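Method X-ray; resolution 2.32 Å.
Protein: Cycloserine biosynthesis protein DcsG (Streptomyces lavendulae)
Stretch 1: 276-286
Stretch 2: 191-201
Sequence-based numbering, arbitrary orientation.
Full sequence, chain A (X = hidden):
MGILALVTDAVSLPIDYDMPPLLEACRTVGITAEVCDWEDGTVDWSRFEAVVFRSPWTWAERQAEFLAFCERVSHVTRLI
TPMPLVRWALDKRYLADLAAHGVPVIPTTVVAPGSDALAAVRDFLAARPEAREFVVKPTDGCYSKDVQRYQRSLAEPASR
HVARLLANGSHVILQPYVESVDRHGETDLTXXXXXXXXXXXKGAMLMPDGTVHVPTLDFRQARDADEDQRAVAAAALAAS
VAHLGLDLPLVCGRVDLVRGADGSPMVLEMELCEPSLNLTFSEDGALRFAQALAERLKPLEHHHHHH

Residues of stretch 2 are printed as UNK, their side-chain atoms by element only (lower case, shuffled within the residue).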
# COMPACT_ATOMS: atom_id res chain seq x y z
N SER A 276 -5.81 3.22 -1.21
CA SER A 276 -7.25 3.21 -1.23
C SER A 276 -7.42 3.69 0.21
O SER A 276 -6.77 3.16 1.13
CB SER A 276 -7.78 1.79 -1.37
OG SER A 276 -9.09 1.67 -0.84
N LEU A 277 -8.24 4.70 0.42
CA LEU A 277 -8.42 5.26 1.76
C LEU A 277 -9.71 4.89 2.49
O LEU A 277 -9.83 5.12 3.69
CB LEU A 277 -8.28 6.78 1.68
CG LEU A 277 -6.89 7.25 1.23
CD1 LEU A 277 -6.95 8.68 0.73
CD2 LEU A 277 -5.91 7.12 2.39
N ASN A 278 -10.67 4.31 1.77
CA ASN A 278 -11.96 3.91 2.35
C ASN A 278 -12.75 5.12 2.85
O ASN A 278 -13.41 5.05 3.89
CB ASN A 278 -11.75 2.92 3.50
CG ASN A 278 -11.09 1.63 3.06
OD1 ASN A 278 -11.53 1.00 2.11
ND2 ASN A 278 -10.02 1.24 3.74
N LEU A 279 -12.68 6.21 2.10
CA LEU A 279 -13.38 7.44 2.46
C LEU A 279 -14.88 7.25 2.68
O LEU A 279 -15.46 7.86 3.58
CB LEU A 279 -13.17 8.50 1.38
CG LEU A 279 -11.72 8.91 1.08
CD1 LEU A 279 -11.71 10.00 0.01
CD2 LEU A 279 -11.05 9.40 2.36
N THR A 280 -15.50 6.40 1.87
CA THR A 280 -16.93 6.17 1.97
C THR A 280 -17.37 5.35 3.19
O THR A 280 -18.56 5.10 3.38
CB THR A 280 -17.48 5.51 0.68
OG1 THR A 280 -16.90 4.21 0.51
CG2 THR A 280 -17.11 6.37 -0.54
N PHE A 281 -16.41 4.93 4.01
CA PHE A 281 -16.72 4.17 5.22
C PHE A 281 -16.64 5.05 6.47
O PHE A 281 -16.83 4.56 7.58
CB PHE A 281 -15.77 2.99 5.40
CG PHE A 281 -16.07 1.82 4.52
CD1 PHE A 281 -15.61 1.79 3.20
CD2 PHE A 281 -16.78 0.73 5.01
CE1 PHE A 281 -15.86 0.69 2.39
CE2 PHE A 281 -17.03 -0.37 4.20
CZ PHE A 281 -16.57 -0.39 2.90
N SER A 282 -16.34 6.32 6.28
CA SER A 282 -16.23 7.27 7.39
C SER A 282 -17.16 8.43 7.07
O SER A 282 -17.43 8.68 5.90
CB SER A 282 -14.80 7.79 7.49
OG SER A 282 -14.48 8.58 6.36
N GLU A 283 -17.62 9.16 8.08
CA GLU A 283 -18.52 10.27 7.78
C GLU A 283 -17.84 11.59 7.42
O GLU A 283 -18.50 12.50 6.93
CB GLU A 283 -19.51 10.51 8.93
CG GLU A 283 -20.72 11.38 8.53
CD GLU A 283 -21.65 10.70 7.51
OE1 GLU A 283 -22.40 9.78 7.91
OE2 GLU A 283 -21.64 11.08 6.32
N ASP A 284 -16.53 11.70 7.64
CA ASP A 284 -15.85 12.94 7.29
C ASP A 284 -14.43 12.74 6.76
O ASP A 284 -13.67 13.70 6.62
CB ASP A 284 -15.83 13.90 8.49
CG ASP A 284 -14.97 13.39 9.63
OD1 ASP A 284 -15.19 12.24 10.07
OD2 ASP A 284 -14.09 14.14 10.09
N GLY A 285 -14.09 11.49 6.46
CA GLY A 285 -12.76 11.19 5.97
C GLY A 285 -12.36 11.99 4.74
O GLY A 285 -11.24 12.50 4.67
N ALA A 286 -13.26 12.12 3.79
CA ALA A 286 -12.98 12.86 2.57
C ALA A 286 -12.70 14.33 2.84
O ALA A 286 -11.85 14.93 2.19
CB ALA A 286 -14.13 12.71 1.58
N UNK A 191 -5.05 7.62 7.93
CA UNK A 191 -4.58 8.80 8.64
C UNK A 191 -4.46 10.00 7.72
O UNK A 191 -4.16 9.86 6.53
c UNK A 191 -2.84 8.26 11.73
c UNK A 191 -2.80 7.48 12.88
c UNK A 191 -3.21 8.55 9.27
c UNK A 191 -3.24 7.72 10.51
c UNK A 191 -3.16 6.14 12.82
c UNK A 191 -3.56 5.59 11.61
c UNK A 191 -3.60 6.38 10.46
N UNK A 192 -4.68 11.18 8.29
CA UNK A 192 -4.55 12.43 7.55
C UNK A 192 -3.70 13.39 8.37
O UNK A 192 -4.07 13.77 9.47
c UNK A 192 -6.74 12.18 6.30
c UNK A 192 -6.99 11.16 4.13
c UNK A 192 -8.70 10.87 5.78
c UNK A 192 -6.26 11.93 5.02
c UNK A 192 -8.21 10.62 4.51
c UNK A 192 -7.96 11.64 6.67
c UNK A 192 -5.94 13.01 7.27
N UNK A 193 -2.54 13.74 7.82
CA UNK A 193 -1.59 14.62 8.48
C UNK A 193 -1.17 14.13 9.86
O UNK A 193 -1.05 14.91 10.81
o UNK A 193 -0.95 16.45 6.60
c UNK A 193 -2.15 16.04 8.60
o UNK A 193 -2.38 18.00 7.24
c UNK A 193 -1.81 16.89 7.39
N UNK A 194 -0.95 12.82 9.97
CA UNK A 194 -0.53 12.24 11.23
C UNK A 194 -1.65 12.04 12.23
O UNK A 194 -1.39 11.74 13.39
N UNK A 195 -2.90 12.20 11.78
CA UNK A 195 -4.05 12.05 12.67
C UNK A 195 -4.99 10.94 12.21
O UNK A 195 -5.39 10.87 11.05
c UNK A 195 -6.09 13.20 13.62
c UNK A 195 -3.94 14.45 13.36
c UNK A 195 -4.83 13.38 12.77
N UNK A 196 -5.33 10.06 13.14
CA UNK A 196 -6.22 8.95 12.85
C UNK A 196 -7.59 9.45 12.42
O UNK A 196 -8.18 10.30 13.09
c UNK A 196 -6.37 8.05 14.08
c UNK A 196 -7.23 5.88 13.09
c UNK A 196 -7.43 6.99 13.92
c UNK A 196 -8.22 4.92 12.92
c UNK A 196 -9.66 6.14 14.41
o UNK A 196 -10.41 4.11 13.42
c UNK A 196 -8.66 7.10 14.57
c UNK A 196 -9.43 5.06 13.58
N UNK A 197 -8.10 8.92 11.31
CA UNK A 197 -9.41 9.33 10.83
C UNK A 197 -10.43 8.21 10.97
O UNK A 197 -11.48 8.39 11.58
o UNK A 197 -10.64 10.08 8.88
c UNK A 197 -9.35 9.75 9.36
N UNK A 198 -10.11 7.05 10.42
CA UNK A 198 -11.04 5.93 10.47
C UNK A 198 -10.36 4.66 9.99
O UNK A 198 -9.23 4.68 9.50
n UNK A 198 -11.36 7.65 7.66
c UNK A 198 -11.04 7.53 6.38
c UNK A 198 -11.82 6.43 8.12
c UNK A 198 -12.22 6.21 9.55
c UNK A 198 -11.75 5.58 7.07
n UNK A 198 -11.26 6.28 6.00
N UNK A 199 -11.09 3.55 10.11
CA UNK A 199 -10.57 2.26 9.69
C UNK A 199 -11.68 1.34 9.21
O UNK A 199 -12.87 1.64 9.35
c UNK A 199 -9.82 1.61 10.85
N UNK A 200 -11.28 0.22 8.63
CA UNK A 200 -12.24 -0.77 8.16
C UNK A 200 -11.65 -2.14 8.43
O UNK A 200 -10.48 -2.29 8.76
c UNK A 200 -11.27 -1.27 5.88
c UNK A 200 -11.47 -1.42 4.39
c UNK A 200 -12.73 0.75 6.21
c UNK A 200 -12.48 -0.69 6.63
N UNK A 201 -12.50 -3.14 8.31
CA UNK A 201 -12.07 -4.51 8.46
C UNK A 201 -12.10 -5.03 7.02
O UNK A 201 -13.00 -4.69 6.25
n UNK A 201 -12.21 -8.87 9.24
n UNK A 201 -13.65 -7.54 8.38
c UNK A 201 -13.23 -8.79 8.41
c UNK A 201 -12.87 -6.78 9.22
c UNK A 201 -13.03 -5.30 9.35
c UNK A 201 -11.96 -7.62 9.76

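Position 191 carries seven side-chain carbons, one followed by a six-membered ring without a heteroatom. Its CA-to-CB bond points away from stretch 1, and no side-chain atom comes within contact distance. This is Phe191. Position 192 has the same composition, one carbon and then an all-carbon ring of six, but points toward stretch 1. One ring carbon lies 3.8 Å from CD2 of Leu279, another 4.2 Å from CD1 of Leu277, and a third 3.2 Å from the carbonyl O of Gly285. This is Phe192; both leucine methyls meet its ring at the edge, near the ring plane.

At position 193 there are two carbons, the second bearing two oxygens, and the side chain is out of reach of stretch 1. The short carboxylate identifies Asp193. Position 194 has no side-chain atoms and is Gly194; its phi of 78° is one that favours glycine. Position 195 shows three carbons, one carrying the other two, and none of them reaches stretch 1; the fork is that of Val195. A type I' turn runs from Phe192 to Val195, closed by backbone bonds from Phe192 N to Val195 O (2.9 Å) and from Val195 N to Phe192 O (3.0 Å).

Position 196 has one carbon, a ring of six carbons and an oxygen on that ring, again too far from stretch 1 to touch it: Tyr196. Position 197 holds one carbon and one oxygen. The oxygen sits 3.8 Å from CA of Gly285, and the two-atom hydroxyl side chain is that of Ser197.

Position 198 has one carbon followed by a five-membered ring of three carbons and two nitrogens. One nitrogen is 3.0 Å from the carbonyl O of Leu277, and a ring carbon is 3.3 Å from CB of Ser282. The ring is an imidazole, so the residue is His198. Its NE2 donates a hydrogen bond to Leu277 O, while ND1 shares one of 2.8 Å with OG of Ser197. Position 199 has a single carbon, pointing away, and is Ala199.

Position 200 has four carbons, forked at the first, with one arm two carbons long. The end of the long arm comes within 3.1 Å of Asn278 ND2, and the short arm lies 3.9 Å from CB of Phe281. This is Ile200. Position 201 again has one carbon and a five-membered ring with two nitrogens, out of reach of stretch 1; this is His201.

The contact centres on His198, whose ring is held through both nitrogens. Ser282 CB packs over one ring face, 3.5 Å from the centroid of the His198 ring, in a CH-pi contact. Ser282 OG meanwhile donates to Leu279 O (3.0 Å) and accepts a weak bond from Gly285 N (2.9 Å), bracing the loop that covers the imidazole. Glycine suits position 285, because an ideal CB there would lie 2.8 Å from CE1 of His198 and 2.2 Å from OG of Ser282. Phe192 and Ile200 add apolar packing around this polar anchor.

Stretch 2 191-201: FFDGVYSHAIH
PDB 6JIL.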